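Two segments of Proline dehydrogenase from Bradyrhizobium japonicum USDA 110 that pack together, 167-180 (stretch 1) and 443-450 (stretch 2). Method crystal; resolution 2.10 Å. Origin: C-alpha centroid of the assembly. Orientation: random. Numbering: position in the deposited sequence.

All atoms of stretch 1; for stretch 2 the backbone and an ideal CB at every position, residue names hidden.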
ATOM      1  N   ASN A 167      48.412  17.901 -21.064  1.00 26.38           N
ATOM      2  CA  ASN A 167      49.016  16.584 -21.279  1.00 31.24           C
ATOM      3  C   ASN A 167      48.273  15.706 -22.274  1.00 27.76           C
ATOM      4  O   ASN A 167      48.884  14.888 -22.954  1.00 29.73           O
ATOM      5  CB  ASN A 167      49.177  15.835 -19.952  1.00 28.94           C
ATOM      6  CG  ASN A 167      50.223  16.465 -19.054  1.00 33.29           C
ATOM      7  OD1 ASN A 167      51.142  17.128 -19.528  1.00 41.42           O
ATOM      8  ND2 ASN A 167      50.085  16.267 -17.750  1.00 37.20           N
ATOM      9  N   HIS A 168      46.959  15.880 -22.368  1.00 25.65           N
ATOM     10  CA  HIS A 168      46.134  14.926 -23.108  1.00 28.04           C
ATOM     11  C   HIS A 168      45.487  15.486 -24.366  1.00 26.68           C
ATOM     12  O   HIS A 168      44.808  14.765 -25.095  1.00 24.59           O
ATOM     13  CB  HIS A 168      45.087  14.306 -22.183  1.00 29.87           C
ATOM     14  CG  HIS A 168      45.688  13.580 -21.022  1.00 26.63           C
ATOM     15  ND1 HIS A 168      45.118  13.571 -19.769  1.00 30.16           N
ATOM     16  CD2 HIS A 168      46.833  12.864 -20.922  1.00 23.06           C
ATOM     17  CE1 HIS A 168      45.877  12.864 -18.949  1.00 35.01           C
ATOM     18  NE2 HIS A 168      46.927  12.431 -19.622  1.00 31.37           N
ATOM     19  N   PHE A 169      45.707  16.769 -24.624  1.00 24.21           N
ATOM     20  CA  PHE A 169      45.205  17.376 -25.843  1.00 23.97           C
ATOM     21  C   PHE A 169      46.355  18.061 -26.560  1.00 25.19           C
ATOM     22  O   PHE A 169      47.265  18.573 -25.918  1.00 17.57           O
ATOM     23  CB  PHE A 169      44.100  18.381 -25.521  1.00 22.36           C
ATOM     24  CG  PHE A 169      42.868  17.754 -24.936  1.00 19.14           C
ATOM     25  CD1 PHE A 169      41.746  17.548 -25.719  1.00 15.11           C
ATOM     26  CD2 PHE A 169      42.838  17.362 -23.612  1.00 27.13           C
ATOM     27  CE1 PHE A 169      40.612  16.960 -25.192  1.00 23.26           C
ATOM     28  CE2 PHE A 169      41.704  16.780 -23.075  1.00 30.45           C
ATOM     29  CZ  PHE A 169      40.588  16.576 -23.872  1.00 22.41           C
ATOM     30  N   VAL A 170      46.318  18.041 -27.887  1.00 23.72           N
ATOM     31  CA  VAL A 170      47.273  18.775 -28.705  1.00 21.11           C
ATOM     32  C   VAL A 170      46.517  19.903 -29.417  1.00 26.80           C
ATOM     33  O   VAL A 170      45.878  19.682 -30.448  1.00 20.30           O
ATOM     34  CB  VAL A 170      47.946  17.855 -29.742  1.00 19.55           C
ATOM     35  CG1 VAL A 170      48.855  18.667 -30.650  1.00 23.62           C
ATOM     36  CG2 VAL A 170      48.733  16.730 -29.040  1.00 17.80           C
ATOM     37  N   LEU A 171      46.595  21.106 -28.856  1.00 20.51           N
ATOM     38  CA  LEU A 171      45.704  22.202 -29.242  1.00 19.45           C
ATOM     39  C   LEU A 171      46.458  23.455 -29.685  1.00 22.60           C
ATOM     40  O   LEU A 171      47.582  23.690 -29.263  1.00 23.88           O
ATOM     41  CB  LEU A 171      44.808  22.563 -28.058  1.00 18.31           C
ATOM     42  CG  LEU A 171      43.469  21.836 -27.888  1.00 29.04           C
ATOM     43  CD1 LEU A 171      43.458  20.486 -28.579  1.00 34.01           C
ATOM     44  CD2 LEU A 171      43.129  21.698 -26.418  1.00 23.46           C
ATOM     45  N   GLY A 172      45.814  24.263 -30.521  1.00 23.25           N
ATOM     46  CA  GLY A 172      46.357  25.543 -30.935  1.00 21.67           C
ATOM     47  C   GLY A 172      45.256  26.422 -31.497  1.00 26.70           C
ATOM     48  O   GLY A 172      44.149  25.951 -31.748  1.00 23.50           O
ATOM     49  N   GLU A 173      45.551  27.701 -31.699  1.00 23.24           N
ATOM     50  CA  GLU A 173      44.579  28.606 -32.296  1.00 26.31           C
ATOM     51  C   GLU A 173      44.284  28.206 -33.739  1.00 27.14           C
ATOM     52  O   GLU A 173      43.175  28.404 -34.235  1.00 24.88           O
ATOM     53  CB  GLU A 173      45.074  30.049 -32.236  1.00 27.09           C
ATOM     54  CG  GLU A 173      45.086  30.631 -30.836  1.00 36.35           C
ATOM     55  CD  GLU A 173      45.221  32.144 -30.837  1.00 59.73           C
ATOM     56  OE1 GLU A 173      44.967  32.768 -31.892  1.00 59.12           O
ATOM     57  OE2 GLU A 173      45.577  32.706 -29.779  1.00 74.38           O
ATOM     58  N   THR A 174      45.288  27.643 -34.398  1.00 19.29           N
ATOM     59  CA  THR A 174      45.148  27.140 -35.756  1.00 23.53           C
ATOM     60  C   THR A 174      45.727  25.733 -35.782  1.00 19.93           C
ATOM     61  O   THR A 174      46.401  25.325 -34.839  1.00 18.38           O
ATOM     62  CB  THR A 174      45.943  27.995 -36.764  1.00 20.30           C
ATOM     63  OG1 THR A 174      47.340  27.952 -36.436  1.00 21.23           O
ATOM     64  CG2 THR A 174      45.452  29.448 -36.768  1.00 21.53           C
ATOM     65  N   ILE A 175      45.483  24.995 -36.858  1.00 21.29           N
ATOM     66  CA  ILE A 175      45.997  23.632 -36.949  1.00 19.51           C
ATOM     67  C   ILE A 175      47.531  23.658 -36.936  1.00 20.63           C
ATOM     68  O   ILE A 175      48.166  22.827 -36.283  1.00 25.66           O
ATOM     69  CB  ILE A 175      45.417  22.856 -38.180  1.00 21.62           C
ATOM     70  CG1 ILE A 175      45.750  21.361 -38.107  1.00 23.72           C
ATOM     71  CG2 ILE A 175      45.949  23.417 -39.489  1.00 23.52           C
ATOM     72  CD1 ILE A 175      45.326  20.678 -36.810  1.00 27.28           C
ATOM     73  N   GLU A 176      48.123  24.636 -37.622  1.00 27.56           N
ATOM     74  CA  GLU A 176      49.586  24.752 -37.683  1.00 26.91           C
ATOM     75  C   GLU A 176      50.203  24.830 -36.293  1.00 22.18           C
ATOM     76  O   GLU A 176      51.251  24.241 -36.034  1.00 26.34           O
ATOM     77  CB  GLU A 176      50.030  25.978 -38.500  1.00 25.45           C
ATOM     78  CG  GLU A 176      49.697  25.918 -39.978  1.00 35.89           C
ATOM     79  CD  GLU A 176      48.279  26.380 -40.273  1.00 45.23           C
ATOM     80  OE1 GLU A 176      47.596  26.848 -39.336  1.00 39.79           O
ATOM     81  OE2 GLU A 176      47.846  26.275 -41.442  1.00 49.64           O
ATOM     82  N   GLN A 177      49.554  25.572 -35.403  1.00 20.37           N
ATOM     83  CA  GLN A 177      50.077  25.767 -34.058  1.00 14.61           C
ATOM     84  C   GLN A 177      49.976  24.459 -33.276  1.00 22.73           C
ATOM     85  O   GLN A 177      50.909  24.065 -32.579  1.00 17.94           O
ATOM     86  CB  GLN A 177      49.299  26.882 -33.360  1.00 18.88           C
ATOM     87  CG  GLN A 177      49.589  27.060 -31.872  1.00 32.25           C
ATOM     88  CD  GLN A 177      49.108  28.419 -31.360  1.00 47.52           C
ATOM     89  OE1 GLN A 177      48.158  28.504 -30.570  1.00 38.54           O
ATOM     90  NE2 GLN A 177      49.745  29.494 -31.841  1.00 40.67           N
ATOM     91  N   ALA A 178      48.835  23.789 -33.408  1.00 19.20           N
ATOM     92  CA  ALA A 178      48.628  22.499 -32.761  1.00 22.92           C
ATOM     93  C   ALA A 178      49.684  21.498 -33.212  1.00 22.75           C
ATOM     94  O   ALA A 178      50.303  20.836 -32.390  1.00 22.71           O
ATOM     95  CB  ALA A 178      47.234  21.965 -33.069  1.00 18.40           C
ATOM     96  N   LEU A 179      49.876  21.402 -34.524  1.00 22.42           N
ATOM     97  CA  LEU A 179      50.820  20.460 -35.112  1.00 23.90           C
ATOM     98  C   LEU A 179      52.259  20.738 -34.684  1.00 27.12           C
ATOM     99  O   LEU A 179      53.015  19.812 -34.396  1.00 22.81           O
ATOM    100  CB  LEU A 179      50.706  20.476 -36.641  1.00 19.95           C
ATOM    101  CG  LEU A 179      49.429  19.850 -37.203  1.00 24.96           C
ATOM    102  CD1 LEU A 179      49.310  20.144 -38.692  1.00 22.88           C
ATOM    103  CD2 LEU A 179      49.381  18.326 -36.922  1.00 14.54           C
ATOM    104  N   GLU A 180      52.641  22.011 -34.652  1.00 20.62           N
ATOM    105  CA  GLU A 180      53.980  22.369 -34.190  1.00 26.04           C
ATOM    106  C   GLU A 180      54.153  21.967 -32.724  1.00 26.89           C
ATOM    107  O   GLU A 180      55.204  21.458 -32.320  1.00 27.11           O
ATOM    108  CB  GLU A 180      54.249  23.873 -34.375  1.00 23.95           C
ATOM    109  CG  GLU A 180      55.700  24.272 -34.131  1.00 34.22           C
ATOM    110  CD  GLU A 180      56.669  23.611 -35.104  1.00 34.00           C
ATOM    111  OE1 GLU A 180      56.280  23.337 -36.264  1.00 31.32           O
ATOM    112  OE2 GLU A 180      57.821  23.357 -34.698  1.00 38.06           O
ATOM    113  N   UNK A 443      45.922   7.259 -29.539  1.00 19.16           N
ATOM    114  CA  UNK A 443      45.534   8.443 -30.293  1.00 19.79           C
ATOM    115  C   UNK A 443      45.553   9.665 -29.397  1.00 24.84           C
ATOM    116  O   UNK A 443      45.146   9.605 -28.230  1.00 20.88           O
ATOM    117  CB  UNK A 443      44.149   8.261 -30.916  1.00 19.79           C
ATOM    118  N   UNK A 444      46.000  10.777 -29.964  1.00 20.85           N
ATOM    119  CA  UNK A 444      45.943  12.065 -29.289  1.00 25.86           C
ATOM    120  C   UNK A 444      44.921  12.959 -29.981  1.00 18.05           C
ATOM    121  O   UNK A 444      44.870  13.019 -31.215  1.00 21.19           O
ATOM    122  CB  UNK A 444      47.320  12.731 -29.269  1.00 25.86           C
ATOM    123  N   UNK A 445      44.083  13.647 -29.196  1.00 18.04           N
ATOM    124  CA  UNK A 445      43.174  14.617 -29.809  1.00 23.48           C
ATOM    125  C   UNK A 445      44.001  15.780 -30.332  1.00 17.21           C
ATOM    126  O   UNK A 445      44.821  16.322 -29.584  1.00 18.81           O
ATOM    127  CB  UNK A 445      42.116  15.100 -28.815  1.00 23.48           C
ATOM    128  N   UNK A 446      43.809  16.133 -31.598  1.00 20.64           N
ATOM    129  CA  UNK A 446      44.619  17.164 -32.239  1.00 13.36           C
ATOM    130  C   UNK A 446      43.725  18.126 -32.993  1.00 18.29           C
ATOM    131  O   UNK A 446      42.965  17.701 -33.857  1.00 16.16           O
ATOM    132  CB  UNK A 446      45.651  16.543 -33.182  1.00 13.36           C
ATOM    133  N   UNK A 447      43.821  19.420 -32.684  1.00 19.02           N
ATOM    134  CA  UNK A 447      43.123  20.419 -33.471  1.00 17.31           C
ATOM    135  C   UNK A 447      43.131  21.853 -32.965  1.00 20.25           C
ATOM    136  O   UNK A 447      43.882  22.215 -32.064  1.00 21.78           O
ATOM    137  CB  UNK A 447      41.665  19.977 -33.614  1.00 17.31           C
ATOM    138  N   UNK A 448      42.265  22.671 -33.558  1.00 21.00           N
ATOM    139  CA  UNK A 448      42.130  24.082 -33.195  1.00 21.95           C
ATOM    140  C   UNK A 448      41.158  24.315 -32.038  1.00 20.27           C
ATOM    141  O   UNK A 448      40.239  23.523 -31.814  1.00 17.10           O
ATOM    142  CB  UNK A 448      41.670  24.884 -34.414  1.00 21.95           C
ATOM    143  N   UNK A 449      41.364  25.413 -31.312  1.00 18.13           N
ATOM    144  CA  UNK A 449      40.470  25.798 -30.220  1.00 20.59           C
ATOM    145  C   UNK A 449      38.997  25.890 -30.652  1.00 19.26           C
ATOM    146  O   UNK A 449      38.093  25.584 -29.874  1.00 19.74           O
ATOM    147  CB  UNK A 449      40.918  27.142 -29.643  1.00 20.59           C
ATOM    148  N   UNK A 450      38.755  26.334 -31.880  1.00 17.84           N
ATOM    149  CA  UNK A 450      37.383  26.528 -32.350  1.00 21.75           C
ATOM    150  C   UNK A 450      36.624  25.204 -32.474  1.00 20.97           C
ATOM    151  O   UNK A 450      35.406  25.198 -32.626  1.00 20.01           O
ATOM    152  CB  UNK A 450      37.391  27.248 -33.700  1.00 21.75           C
TER

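Stretch 2 runs as a strand alongside residues 170-172, nearly parallel at 7°, before turning into a 3-10 segment; the helix that starts at Ile175 packs across one side of it.

Position 443 has nothing of stretch 1 within 5.5 Å of its ideal CB, so stretch 1 sets no limit on the residue. It is Tyr443, whose ring makes no contact here.

At position 444 CA-to-CB points toward stretch 1, and the ideal CB lies 4.2 Å from Val170 CG2. An apolar residue suits this neighbour, and a small one already reaches it. Ala444 does so, its CB 4.2 Å from Val170 CG2.

Position 445 also points toward stretch 1, its ideal CB 4.0 Å from Phe169 CD1. The phi of -69° and psi of 128° allow proline, while the backbone carbonyl is needed as an acceptor: Val170 N donates to the O of 445 at 2.8 Å. No stretch 1 atom needs the N-H, so apolar residues, even proline, fit. Pro445 keeps the carbonyl and forgoes the N-H; its CB rests 3.9 Å from Phe169 CD1, and its CD lies 3.1 Å from His168 O.

Position 446 pairs with Val170 in a parallel bridge, with both side chains on the same face of the sheet. Val170, Ile175, Ala178 and Leu179 offer an apolar surface, and the extended backbone favours a beta-branched residue; valine or isoleucine would fit. It is Val446. Its CG2 approaches Val170 CB at 3.9 Å, while its CG1 lies 4.3 Å from both Ile175 CD1 and Leu179 CD2.

Position 447 has phi 172° and psi -167°, a fully extended conformation that glycine adopts readily. An ideal CB would lie 4.9 Å from Ile175 CD1, so the visible neighbours do not exclude a small side chain. Gly447 binds through its backbone: its N donates to Val170 O at 3.0 Å, and its O accepts from Gly172 N at 3.2 Å.

Position 448 pairs with Gly172, and its ideal CB is 3.8 Å from both Gly172 O and Glu173 O. The side chain therefore emerges among backbone atoms near the start of the helix, where a small polar residue such as serine or threonine would suit. Ser448 brings OG to 3.2 Å from Ile175 N, but the angle is too poor for a hydrogen bond.

At position 449 the strand gives way to the 3-10 segment. CA-to-CB points sideways, 4.0 Å from Gly172 O, so a longer or planar side chain could lie along 171-173. His449 does this: Gly172 O sits over one face of its ring, ND1 is 3.7 Å from Glu173 CG, and its backbone N donates to Gly172 O at 2.9 Å.

Position 450 has no stretch 1 atom within 5.5 Å of its ideal CB, leaving the choice open. In Arg450 the backbone makes the link, through a water bound to its N at 3.0 Å and to Glu173 O at 2.6 Å.

Stretch 2 443-450: YAPVGSHR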
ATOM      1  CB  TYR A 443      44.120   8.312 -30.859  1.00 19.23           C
ATOM      2  CG  TYR A 443      43.943   7.393 -32.043  1.00 18.51           C
ATOM      3  CD1 TYR A 443      43.899   7.895 -33.337  1.00 22.71           C
ATOM      4  CD2 TYR A 443      43.752   6.026 -31.861  1.00 23.21           C
ATOM      5  CE1 TYR A 443      43.700   7.055 -34.427  1.00 24.29           C
ATOM      6  CE2 TYR A 443      43.543   5.179 -32.941  1.00 19.35           C
ATOM      7  CZ  TYR A 443      43.524   5.696 -34.219  1.00 24.85           C
ATOM      8  OH  TYR A 443      43.326   4.851 -35.288  1.00 27.08           O
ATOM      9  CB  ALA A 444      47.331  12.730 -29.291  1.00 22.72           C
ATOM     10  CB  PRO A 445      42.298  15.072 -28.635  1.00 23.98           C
ATOM     11  CG  PRO A 445      42.463  13.992 -27.587  1.00 17.57           C
ATOM     12  CD  PRO A 445      43.871  13.527 -27.746  1.00 18.11           C
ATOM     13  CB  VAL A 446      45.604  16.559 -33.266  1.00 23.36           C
ATOM     14  CG1 VAL A 446      46.389  17.673 -33.973  1.00 18.02           C
ATOM     15  CG2 VAL A 446      46.543  15.542 -32.609  1.00 20.14           C
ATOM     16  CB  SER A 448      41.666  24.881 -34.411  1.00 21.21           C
ATOM     17  OG  SER A 448      42.620  24.782 -35.447  1.00 30.33           O
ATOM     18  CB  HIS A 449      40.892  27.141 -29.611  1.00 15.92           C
ATOM     19  CG  HIS A 449      42.192  27.095 -28.869  1.00 22.96           C
ATOM     20  ND1 HIS A 449      43.146  28.084 -28.980  1.00 22.30           N
ATOM     21  CD2 HIS A 449      42.696  26.179 -28.005  1.00 27.24           C
ATOM     22  CE1 HIS A 449      44.182  27.781 -28.218  1.00 22.96           C
ATOM     23  NE2 HIS A 449      43.933  26.631 -27.616  1.00 28.66           N
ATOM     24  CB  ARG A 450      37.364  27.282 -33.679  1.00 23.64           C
ATOM     25  CG  ARG A 450      37.990  26.516 -34.829  1.00 28.07           C
ATOM     26  CD  ARG A 450      38.291  27.444 -35.999  1.00 33.18           C
ATOM     27  NE  ARG A 450      37.080  27.918 -36.663  1.00 29.43           N
ATOM     28  CZ  ARG A 450      37.080  28.838 -37.623  1.00 37.25           C
ATOM     29  NH1 ARG A 450      38.227  29.379 -38.016  1.00 40.14           N
ATOM     30  NH2 ARG A 450      35.939  29.221 -38.189  1.00 28.39           N
TER
HETATM   31  O   HOH W   1      40.720  28.128 -33.320  1.00 20.39           O
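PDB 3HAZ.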